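Local coordinates for teichoic acid biosynthesis protein F (PDB 3L7I) that is a teichoic acid biosynthesis protein with a glycosyltransferase-like GT-B architecture built on two parallel sheets, at residues Val540-Pro545 with Asp617-Asp622; Pro636-Ala641 with Pro663-Thr668. All blocks are in the same frame, centred on the assembly; numbering follows the deposited sequence.

Contact 1 (Val540-Pro545 with Asp617-Asp622); sequences VIMYAP and DCLITD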
loop_
_atom_site.group_PDB
_atom_site.type_symbol
_atom_site.label_atom_id
_atom_site.label_comp_id
_atom_site.label_asym_id
_atom_site.label_seq_id
_atom_site.Cartn_x
_atom_site.Cartn_y
_atom_site.Cartn_z
ATOM N N VAL A 540 13.366 32.272 -58.876
ATOM C CA VAL A 540 13.017 31.206 -57.946
ATOM C C VAL A 540 11.556 31.185 -57.492
ATOM O O VAL A 540 11.103 32.087 -56.780
ATOM C CB VAL A 540 13.924 31.271 -56.709
ATOM C CG1 VAL A 540 13.413 30.343 -55.612
ATOM C CG2 VAL A 540 15.343 30.948 -57.092
ATOM N N ILE A 541 10.834 30.141 -57.900
ATOM C CA ILE A 541 9.473 29.916 -57.419
ATOM C C ILE A 541 9.500 28.956 -56.214
ATOM O O ILE A 541 10.264 27.970 -56.200
ATOM C CB ILE A 541 8.578 29.336 -58.548
ATOM C CG1 ILE A 541 8.403 30.346 -59.670
ATOM C CG2 ILE A 541 7.213 28.988 -58.045
ATOM C CD1 ILE A 541 7.982 29.704 -60.965
ATOM N N MET A 542 8.696 29.263 -55.196
ATOM C CA MET A 542 8.496 28.333 -54.080
ATOM C C MET A 542 7.072 27.830 -54.036
ATOM O O MET A 542 6.132 28.601 -54.186
ATOM C CB MET A 542 8.825 28.964 -52.734
ATOM C CG MET A 542 9.487 27.970 -51.796
ATOM S SD MET A 542 9.086 28.175 -50.054
ATOM C CE MET A 542 8.435 29.831 -50.083
ATOM N N TYR A 543 6.910 26.538 -53.798
ATOM C CA TYR A 543 5.581 25.945 -53.814
ATOM C C TYR A 543 5.330 25.240 -52.502
ATOM O O TYR A 543 6.043 24.314 -52.154
ATOM C CB TYR A 543 5.482 24.959 -54.969
ATOM C CG TYR A 543 4.156 24.276 -55.088
ATOM C CD1 TYR A 543 2.974 24.947 -54.822
ATOM C CD2 TYR A 543 4.080 22.960 -55.492
ATOM C CE1 TYR A 543 1.747 24.306 -54.939
ATOM C CE2 TYR A 543 2.877 22.323 -55.618
ATOM C CZ TYR A 543 1.710 22.991 -55.343
ATOM O OH TYR A 543 0.515 22.312 -55.484
ATOM N N ALA A 544 4.322 25.648 -51.754
ATOM C CA ALA A 544 4.135 25.042 -50.442
ATOM C C ALA A 544 2.667 24.819 -50.131
ATOM O O ALA A 544 2.022 25.645 -49.489
ATOM C CB ALA A 544 4.779 25.899 -49.389
ATOM N N PRO A 545 2.137 23.685 -50.584
ATOM C CA PRO A 545 0.732 23.311 -50.459
ATOM C C PRO A 545 0.477 22.670 -49.115
ATOM O O PRO A 545 1.324 21.912 -48.635
ATOM C CB PRO A 545 0.569 22.231 -51.533
ATOM C CG PRO A 545 1.961 21.945 -52.073
ATOM C CD PRO A 545 2.941 22.619 -51.199
ATOM N N ASP A 617 11.239 34.548 -55.507
ATOM C CA ASP A 617 10.653 35.603 -56.327
ATOM C C ASP A 617 9.133 35.588 -56.300
ATOM O O ASP A 617 8.502 36.595 -56.591
ATOM C CB ASP A 617 11.163 35.513 -57.759
ATOM C CG ASP A 617 12.652 35.801 -57.859
ATOM O OD1 ASP A 617 13.056 36.993 -57.735
ATOM O OD2 ASP A 617 13.423 34.830 -58.052
ATOM N N CYS A 618 8.550 34.447 -55.959
ATOM C CA CYS A 618 7.122 34.374 -55.688
ATOM C C CYS A 618 6.825 33.135 -54.863
ATOM O O CYS A 618 7.676 32.255 -54.739
ATOM C CB CYS A 618 6.299 34.358 -56.976
ATOM S SG CYS A 618 6.513 32.888 -58.027
ATOM N N LEU A 619 5.616 33.081 -54.305
ATOM C CA LEU A 619 5.137 31.958 -53.504
ATOM C C LEU A 619 3.940 31.306 -54.191
ATOM O O LEU A 619 3.025 31.995 -54.649
ATOM C CB LEU A 619 4.701 32.453 -52.127
ATOM C CG LEU A 619 5.007 31.462 -50.997
ATOM C CD1 LEU A 619 4.226 31.772 -49.733
ATOM C CD2 LEU A 619 4.757 30.044 -51.451
ATOM N N ILE A 620 3.917 29.984 -54.281
ATOM C CA ILE A 620 2.675 29.334 -54.681
ATOM C C ILE A 620 2.219 28.512 -53.503
ATOM O O ILE A 620 2.983 27.701 -52.957
ATOM C CB ILE A 620 2.830 28.425 -55.903
ATOM C CG1 ILE A 620 3.489 29.185 -57.044
ATOM C CG2 ILE A 620 1.474 27.883 -56.344
ATOM C CD1 ILE A 620 3.632 28.348 -58.281
ATOM N N THR A 621 0.975 28.729 -53.097
ATOM C CA THR A 621 0.437 28.009 -51.963
ATOM C C THR A 621 -1.070 27.792 -52.170
ATOM O O THR A 621 -1.567 27.977 -53.285
ATOM C CB THR A 621 0.758 28.762 -50.683
ATOM O OG1 THR A 621 0.431 27.937 -49.568
ATOM C CG2 THR A 621 -0.022 30.073 -50.615
ATOM N N ASP A 622 -1.790 27.360 -51.135
ATOM C CA ASP A 622 -3.243 27.256 -51.241
ATOM C C ASP A 622 -3.979 27.743 -50.003
ATOM O O ASP A 622 -4.508 28.851 -50.012
ATOM C CB ASP A 622 -3.686 25.846 -51.622
ATOM C CG ASP A 622 -2.947 24.788 -50.869
ATOM O OD1 ASP A 622 -2.200 24.038 -51.513
ATOM O OD2 ASP A 622 -3.099 24.696 -49.631
HETATM O O HOH W 1 -1.486 23.736 -54.221
#
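Strands 540-543 and 618-621 form a parallel pair in the middle of a six-stranded Rossmann-like sheet of order 3-2-1-4-5-6, their axes 4.7 Å apart and 24° out of line. Ile620, Met542 and Val540 have the largest buried areas of the contact. The backbone of Ile620 works in both directions: its N donates to Met542 O, nearly along the C=O axis, and its O accepts Ala544 N at 2.7 Å. With CG1 anti to the carbonyl carbon (chi1 -53°), Ile620 sends CD1 obliquely across to Ile541 CG2 at 3.6 Å, while CG2 lies against CD1 of the Tyr543 ring at 3.6 Å. Leu673 and Leu677 of helix 670-677 pack on Ile620 from the same face. On the other face Met542, bent at chi2 and chi3, runs beside Leu619 and sets CE 3.9 Å from Leu619 CG. At the N-terminal end Val540 N is gripped by Asp617 OD2 at 2.7 Å, through the anti lone pair of the carboxylate, and Val540 O accepts Asp617 N in the carbonyl plane. At the other end Asp622 OD1, salt-bridged to Arg548, also accepts a bond from a water that in turn accepts Tyr543 OH at 2.8 Å.

Contact 2 (Pro636-Ala641 with Pro663-Thr668); sequences PQFFFA and PGPIYT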
loop_
_atom_site.group_PDB
_atom_site.type_symbol
_atom_site.label_atom_id
_atom_site.label_comp_id
_atom_site.label_asym_id
_atom_site.label_seq_id
_atom_site.Cartn_x
_atom_site.Cartn_y
_atom_site.Cartn_z
ATOM N N PRO A 636 4.667 38.728 -55.451
ATOM C CA PRO A 636 3.500 38.021 -55.992
ATOM C C PRO A 636 3.271 36.673 -55.322
ATOM O O PRO A 636 4.214 35.902 -55.183
ATOM C CB PRO A 636 3.882 37.782 -57.455
ATOM C CG PRO A 636 4.946 38.757 -57.741
ATOM C CD PRO A 636 5.700 38.937 -56.477
ATOM N N GLN A 637 2.038 36.396 -54.917
ATOM C CA GLN A 637 1.676 35.057 -54.487
ATOM C C GLN A 637 0.613 34.526 -55.444
ATOM O O GLN A 637 -0.090 35.310 -56.081
ATOM C CB GLN A 637 1.162 35.042 -53.049
ATOM C CG GLN A 637 1.985 35.855 -52.072
ATOM C CD GLN A 637 1.708 35.485 -50.622
ATOM O OE1 GLN A 637 1.289 34.360 -50.324
ATOM N NE2 GLN A 637 1.962 36.422 -49.707
ATOM N N PHE A 638 0.540 33.200 -55.559
ATOM C CA PHE A 638 -0.465 32.495 -56.349
ATOM C C PHE A 638 -1.122 31.457 -55.460
ATOM O O PHE A 638 -0.544 31.031 -54.447
ATOM C CB PHE A 638 0.179 31.786 -57.535
ATOM C CG PHE A 638 0.734 32.717 -58.568
ATOM C CD1 PHE A 638 -0.064 33.160 -59.632
ATOM C CD2 PHE A 638 2.049 33.163 -58.492
ATOM C CE1 PHE A 638 0.445 34.023 -60.597
ATOM C CE2 PHE A 638 2.549 34.022 -59.458
ATOM C CZ PHE A 638 1.751 34.449 -60.506
ATOM N N PHE A 639 -2.317 31.032 -55.845
ATOM C CA PHE A 639 -3.116 30.164 -55.003
ATOM C C PHE A 639 -3.762 29.084 -55.823
ATOM O O PHE A 639 -4.812 29.271 -56.422
ATOM C CB PHE A 639 -4.128 30.995 -54.216
ATOM C CG PHE A 639 -3.467 32.007 -53.351
ATOM C CD1 PHE A 639 -2.935 31.634 -52.112
ATOM C CD2 PHE A 639 -3.265 33.299 -53.809
ATOM C CE1 PHE A 639 -2.263 32.551 -51.317
ATOM C CE2 PHE A 639 -2.590 34.222 -53.020
ATOM C CZ PHE A 639 -2.094 33.850 -51.766
ATOM N N PHE A 640 -3.095 27.947 -55.855
ATOM C CA PHE A 640 -3.488 26.832 -56.691
ATOM C C PHE A 640 -4.495 25.938 -55.942
ATOM O O PHE A 640 -4.196 24.810 -55.553
ATOM C CB PHE A 640 -2.219 26.086 -57.052
ATOM C CG PHE A 640 -2.434 24.888 -57.877
ATOM C CD1 PHE A 640 -1.703 23.739 -57.635
ATOM C CD2 PHE A 640 -3.341 24.896 -58.915
ATOM C CE1 PHE A 640 -1.877 22.602 -58.420
ATOM C CE2 PHE A 640 -3.520 23.762 -59.710
ATOM C CZ PHE A 640 -2.792 22.612 -59.457
ATOM N N ALA A 641 -5.691 26.467 -55.731
ATOM C CA ALA A 641 -6.756 25.723 -55.072
ATOM C C ALA A 641 -7.443 24.741 -56.028
ATOM O O ALA A 641 -8.542 24.992 -56.504
ATOM C CB ALA A 641 -7.776 26.685 -54.474
ATOM N N PRO A 663 -3.661 38.273 -51.827
ATOM C CA PRO A 663 -2.680 39.091 -52.548
ATOM C C PRO A 663 -2.471 38.666 -53.988
ATOM O O PRO A 663 -1.762 39.359 -54.708
ATOM C CB PRO A 663 -1.372 38.828 -51.794
ATOM C CG PRO A 663 -1.623 37.679 -50.892
ATOM C CD PRO A 663 -3.010 37.166 -51.113
ATOM N N GLY A 664 -3.045 37.536 -54.386
ATOM C CA GLY A 664 -2.867 37.016 -55.727
ATOM C C GLY A 664 -4.089 36.284 -56.235
ATOM O O GLY A 664 -5.058 36.086 -55.516
ATOM N N PRO A 665 -4.034 35.846 -57.486
ATOM C CA PRO A 665 -5.168 35.189 -58.150
ATOM C C PRO A 665 -5.402 33.754 -57.644
ATOM O O PRO A 665 -4.457 33.129 -57.177
ATOM C CB PRO A 665 -4.720 35.136 -59.617
ATOM C CG PRO A 665 -3.269 35.665 -59.638
ATOM C CD PRO A 665 -2.789 35.726 -58.255
ATOM N N ILE A 666 -6.621 33.234 -57.737
ATOM C CA ILE A 666 -6.837 31.816 -57.448
ATOM C C ILE A 666 -6.852 31.028 -58.744
ATOM O O ILE A 666 -7.613 31.340 -59.646
ATOM C CB ILE A 666 -8.181 31.548 -56.722
ATOM C CG1 ILE A 666 -8.240 32.310 -55.395
ATOM C CG2 ILE A 666 -8.386 30.034 -56.524
ATOM C CD1 ILE A 666 -9.576 32.278 -54.731
ATOM N N TYR A 667 -6.021 30.005 -58.852
ATOM C CA TYR A 667 -6.081 29.151 -60.029
ATOM C C TYR A 667 -6.566 27.765 -59.626
ATOM O O TYR A 667 -6.148 27.235 -58.608
ATOM C CB TYR A 667 -4.709 29.072 -60.726
ATOM C CG TYR A 667 -4.401 30.233 -61.656
ATOM C CD1 TYR A 667 -4.804 30.216 -62.985
ATOM C CD2 TYR A 667 -3.700 31.341 -61.203
ATOM C CE1 TYR A 667 -4.525 31.273 -63.830
ATOM C CE2 TYR A 667 -3.418 32.401 -62.038
ATOM C CZ TYR A 667 -3.834 32.364 -63.350
ATOM O OH TYR A 667 -3.547 33.424 -64.177
ATOM N N THR A 668 -7.451 27.175 -60.410
ATOM C CA THR A 668 -7.871 25.810 -60.135
ATOM C C THR A 668 -7.150 24.815 -61.052
ATOM O O THR A 668 -6.928 23.663 -60.688
ATOM C CB THR A 668 -9.416 25.650 -60.194
ATOM O OG1 THR A 668 -9.935 26.268 -61.392
ATOM C CG2 THR A 668 -10.051 26.304 -58.990
#
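Chi1 of Phe639 is -60°, which puts CG anti to its carbonyl carbon and beside its backbone N, and carries the ring back along segment 663-668. The Phe639 and Pro663 side chains cross at about a right angle, with Pro663 CD 3.5 Å from Phe639 CZ, and the ring edge meets Gly664 N and Pro665 O in plane. Having no side chain, Gly664 can set its CA 3.3 Å from Gln637 O, in a nearly straight CA-H...O contact. Tyr667, with chi1 -82°, likewise holds CG anti to its carbonyl carbon; its ring reaches the other face of the sheet, where CE2 comes to the edge of the Phe638 ring, 4.2 Å from CD1. Pro665 CD approaches that same CD1 at 4.0 Å, and Leu673 and Leu677 of helix 670-677 also pack on Phe638. The backbone pairing is thin. Tyr667 N donates to Phe639 O at 2.8 Å, from above the carbonyl plane, whereas Phe639 N to Pro665 O is a weak bond. Phe640 centres an inverse gamma turn, closed by a weak bond from Ala641 N to Phe639 O, so the chain bends at Phe640. Through the Phe639-Ile666 bridge the short strand 666-667 pairs parallel to 637-640, and it is the outermost strand, within this chain, of a Rossmann-like sheet of the GT-B type.

Overall arrangement
From the start of the modelled chain, it first completes a seven-stranded parallel sheet and then enters the six-stranded sheet through strand 539-543. It goes on through strands 577-581 and 600-602 on one flank before strand 618-621 returns to the other side of 539-543, where contact 1 closes a loop of 71 residues. Helix 626-630 leads to strand 637-640, and contact 2 then closes a loop of 21 residues that hold neither helix nor strand. The contacts are in series, neither nested nor crossed, with centres 10 Å apart. Probable hydrogen bonds from Phe638 N to Leu619 O and from Phe640 N to Thr621 O join them, making four adjacent strands of one sheet.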